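Local coordinates for protein NAD-dependent aldehyde dehydrogenase (Burkholderia multivorans, PDB 5UJU) that probably oxidises aldehydes to carboxylic acids with NAD+ as the electron acceptor, at residues Leu284-Glu289 with Arg307-Ala312. Residues are numbered along the deposited sequence; the frame is centred on the assembly and turned at random. Where two conformers were deposited one is given.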
ATOM      1  N   LEU A 284       4.950  11.713 -19.093  1.00 28.15           N
ATOM      2  CA  LEU A 284       4.470  12.296 -17.845  1.00 30.47           C
ATOM      3  C   LEU A 284       4.487  11.278 -16.706  1.00 33.48           C
ATOM      4  O   LEU A 284       4.946  11.581 -15.598  1.00 26.88           O
ATOM      5  CB  LEU A 284       3.056  12.848 -18.056  1.00 28.84           C
ATOM      6  CG  LEU A 284       2.351  13.430 -16.838  1.00 29.11           C
ATOM      7  CD1 LEU A 284       3.222  14.532 -16.203  1.00 32.81           C
ATOM      8  CD2 LEU A 284       1.007  13.987 -17.247  1.00 32.45           C
ATOM      9  N   ALA A 285       4.018  10.053 -16.969  1.00 31.68           N
ATOM     10  CA  ALA A 285       3.936   9.046 -15.920  1.00 21.32           C
ATOM     11  C   ALA A 285       5.300   8.671 -15.366  1.00 28.45           C
ATOM     12  O   ALA A 285       5.379   8.210 -14.220  1.00 29.59           O
ATOM     13  CB  ALA A 285       3.233   7.792 -16.444  1.00 25.39           C
ATOM     14  N   LEU A 286       6.374   8.867 -16.138  1.00 25.67           N
ATOM     15  CA  LEU A 286       7.717   8.528 -15.692  1.00 27.38           C
ATOM     16  C   LEU A 286       8.456   9.701 -15.031  1.00 32.46           C
ATOM     17  O   LEU A 286       9.593   9.516 -14.582  1.00 29.22           O
ATOM     18  CB  LEU A 286       8.549   8.017 -16.882  1.00 29.20           C
ATOM     19  CG  LEU A 286       8.058   6.735 -17.580  1.00 30.53           C
ATOM     20  CD1 LEU A 286       9.094   6.177 -18.537  1.00 29.20           C
ATOM     21  CD2 LEU A 286       7.693   5.687 -16.553  1.00 25.93           C
ATOM     22  N   ARG A 287       7.856  10.892 -14.938  1.00 26.85           N
ATOM     23  CA  ARG A 287       8.584  12.024 -14.342  1.00 33.05           C
ATOM     24  C   ARG A 287       8.853  11.769 -12.862  1.00 31.14           C
ATOM     25  O   ARG A 287       7.980  11.267 -12.150  1.00 26.49           O
ATOM     26  CB  ARG A 287       7.811  13.338 -14.493  1.00 26.19           C
ATOM     27  CG  ARG A 287       7.791  13.894 -15.901  1.00 33.21           C
ATOM     28  CD  ARG A 287       9.149  14.505 -16.228  1.00 39.37           C
ATOM     29  NE  ARG A 287       9.424  15.694 -15.402  1.00 38.48           N
ATOM     30  CZ  ARG A 287       9.165  16.948 -15.781  1.00 44.41           C
ATOM     31  NH1 ARG A 287       8.619  17.181 -16.968  1.00 42.83           N
ATOM     32  NH2 ARG A 287       9.448  17.974 -14.974  1.00 42.33           N
ATOM     33  N   PRO A 288      10.045  12.109 -12.368  1.00 28.57           N
ATOM     34  CA  PRO A 288      10.337  11.863 -10.949  1.00 25.15           C
ATOM     35  C   PRO A 288       9.413  12.607 -10.016  1.00 24.15           C
ATOM     36  O   PRO A 288       9.229  12.163  -8.874  1.00 25.32           O
ATOM     37  CB  PRO A 288      11.798  12.318 -10.790  1.00 32.58           C
ATOM     38  CG  PRO A 288      12.140  13.057 -12.037  1.00 36.11           C
ATOM     39  CD  PRO A 288      11.237  12.518 -13.119  1.00 33.19           C
ATOM     40  N   GLU A 289       8.807  13.713 -10.468  1.00 23.45           N
ATOM     41  CA  GLU A 289       7.892  14.472  -9.619  1.00 23.82           C
ATOM     42  C   GLU A 289       6.551  13.783  -9.438  1.00 28.34           C
ATOM     43  O   GLU A 289       5.837  14.081  -8.475  1.00 26.26           O
ATOM     44  CB  GLU A 289       7.648  15.870 -10.207  1.00 30.25           C
ATOM     45  CG  GLU A 289       8.898  16.763 -10.345  1.00 32.18           C
ATOM     46  CD  GLU A 289       9.589  16.637 -11.707  1.00 36.90           C
ATOM     47  OE1 GLU A 289       9.359  15.647 -12.441  1.00 34.72           O
ATOM     48  OE2 GLU A 289      10.345  17.554 -12.062  1.00 36.70           O
ATOM     49  N   ARG A 307       4.360  -1.421 -14.081  1.00 34.91           N
ATOM     50  CA  ARG A 307       5.698  -1.960 -14.268  0.57 38.51           C
ATOM     51  C   ARG A 307       6.751  -0.888 -14.506  1.00 41.82           C
ATOM     52  O   ARG A 307       7.907  -1.060 -14.095  1.00 45.83           O
ATOM     53  CB  ARG A 307       5.688  -2.948 -15.432  0.57 42.48           C
ATOM     54  CG  ARG A 307       4.847  -4.173 -15.147  0.57 48.09           C
ATOM     55  CD  ARG A 307       4.636  -5.024 -16.383  0.57 51.97           C
ATOM     56  NE  ARG A 307       3.811  -6.189 -16.079  0.57 53.79           N
ATOM     57  CZ  ARG A 307       4.241  -7.445 -16.122  0.57 55.48           C
ATOM     58  NH1 ARG A 307       5.494  -7.710 -16.471  0.57 53.19           N
ATOM     59  NH2 ARG A 307       3.410  -8.434 -15.821  0.57 55.23           N
ATOM     60  N   HIS A 308       6.388   0.222 -15.146  1.00 34.92           N
ATOM     61  CA  HIS A 308       7.406   1.155 -15.610  1.00 36.84           C
ATOM     62  C   HIS A 308       7.489   2.450 -14.820  1.00 33.99           C
ATOM     63  O   HIS A 308       8.575   3.017 -14.732  1.00 32.45           O
ATOM     64  CB  HIS A 308       7.187   1.448 -17.098  1.00 37.34           C
ATOM     65  CG  HIS A 308       7.399   0.237 -17.941  1.00 47.82           C
ATOM     66  ND1 HIS A 308       6.361  -0.575 -18.346  1.00 48.44           N
ATOM     67  CD2 HIS A 308       8.535  -0.365 -18.365  1.00 52.29           C
ATOM     68  CE1 HIS A 308       6.846  -1.593 -19.032  1.00 51.14           C
ATOM     69  NE2 HIS A 308       8.163  -1.496 -19.046  1.00 53.35           N
ATOM     70  N   ALA A 309       6.392   2.916 -14.224  1.00 26.32           N
ATOM     71  CA  ALA A 309       6.429   4.105 -13.367  1.00 24.84           C
ATOM     72  C   ALA A 309       6.852   3.665 -11.964  1.00 29.01           C
ATOM     73  O   ALA A 309       6.092   3.706 -10.997  1.00 27.56           O
ATOM     74  CB  ALA A 309       5.080   4.800 -13.357  1.00 21.00           C
ATOM     75  N   HIS A 310       8.102   3.204 -11.878  1.00 24.67           N
ATOM     76  CA  HIS A 310       8.597   2.618 -10.642  1.00 29.04           C
ATOM     77  C   HIS A 310       8.764   3.655  -9.547  1.00 29.46           C
ATOM     78  O   HIS A 310       8.919   3.277  -8.382  1.00 25.55           O
ATOM     79  CB  HIS A 310       9.912   1.869 -10.897  1.00 28.83           C
ATOM     80  CG  HIS A 310      10.962   2.695 -11.569  1.00 44.30           C
ATOM     81  ND1 HIS A 310      11.603   3.743 -10.940  1.00 47.15           N
ATOM     82  CD2 HIS A 310      11.489   2.627 -12.815  1.00 47.27           C
ATOM     83  CE1 HIS A 310      12.472   4.290 -11.771  1.00 47.13           C
ATOM     84  NE2 HIS A 310      12.424   3.630 -12.914  1.00 49.08           N
ATOM     85  N   GLN A 311       8.778   4.949  -9.900  1.00 26.09           N
ATOM     86  CA  GLN A 311       8.921   6.006  -8.909  1.00 28.36           C
ATOM     87  C   GLN A 311       7.595   6.379  -8.253  1.00 30.86           C
ATOM     88  O   GLN A 311       7.590   7.165  -7.303  1.00 31.48           O
ATOM     89  CB  GLN A 311       9.558   7.247  -9.555  1.00 23.39           C
ATOM     90  CG  GLN A 311       8.563   8.218 -10.173  1.00 23.76           C
ATOM     91  CD  GLN A 311       7.870   7.700 -11.423  1.00 28.51           C
ATOM     92  OE1 GLN A 311       8.261   6.685 -12.016  1.00 32.44           O
ATOM     93  NE2 GLN A 311       6.798   8.377 -11.807  1.00 27.49           N
ATOM     94  N   ALA A 312       6.479   5.833  -8.719  1.00 23.96           N
ATOM     95  CA  ALA A 312       5.173   6.216  -8.218  1.00 19.79           C
ATOM     96  C   ALA A 312       4.470   5.013  -7.606  1.00 31.00           C
ATOM     97  O   ALA A 312       4.793   3.861  -7.908  1.00 29.16           O
ATOM     98  CB  ALA A 312       4.304   6.798  -9.334  1.00 21.09           C
TER
HETATM   99  O   HOH W   1      10.504   7.140 -13.604  1.00 30.95           O
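Q311 reaches across to the last turn of helix 278-285 and hydrogen-bonds A285 O through its NE2 at 2.8 Å. The N-H...O angle is 157°, and the oxygen lies close to the amide plane. Q311 CG sits between the backbone N and the carbonyl carbon (chi1 89°), and a bend at chi2 (-69°) brings CD round toward 284-289. Q311 NE2 also hydrogen-bonds I290 O and lies 3.1 Å from R287 O, so three backbone oxygens gather round this one nitrogen. The other end of the amide works through water: a single molecule donates to both Q311 OE1 and L286 O, at 2.8 Å from Q311 OE1.

The apolar part is small. L286 CD2 lies 4.2 Å from A309 CB and rests against the H308 carbonyl, while the CG methylene of Q311 packs on P288 CA. Pointing away from 307-312, R287 grips the E289 carboxylate side-on with NE and NH2, in a salt bridge whose two side chains touch I101 of helix 97-132.

Both segments are helix-to-strand connections of what is, as in other aldehyde dehydrogenases, the Rossmann-like NAD-binding domain: helix 278-285 leads into strand 290-296, and helix 299-308 into the parallel neighbour, strand 313-317, with A285 and A309 both packed on I293.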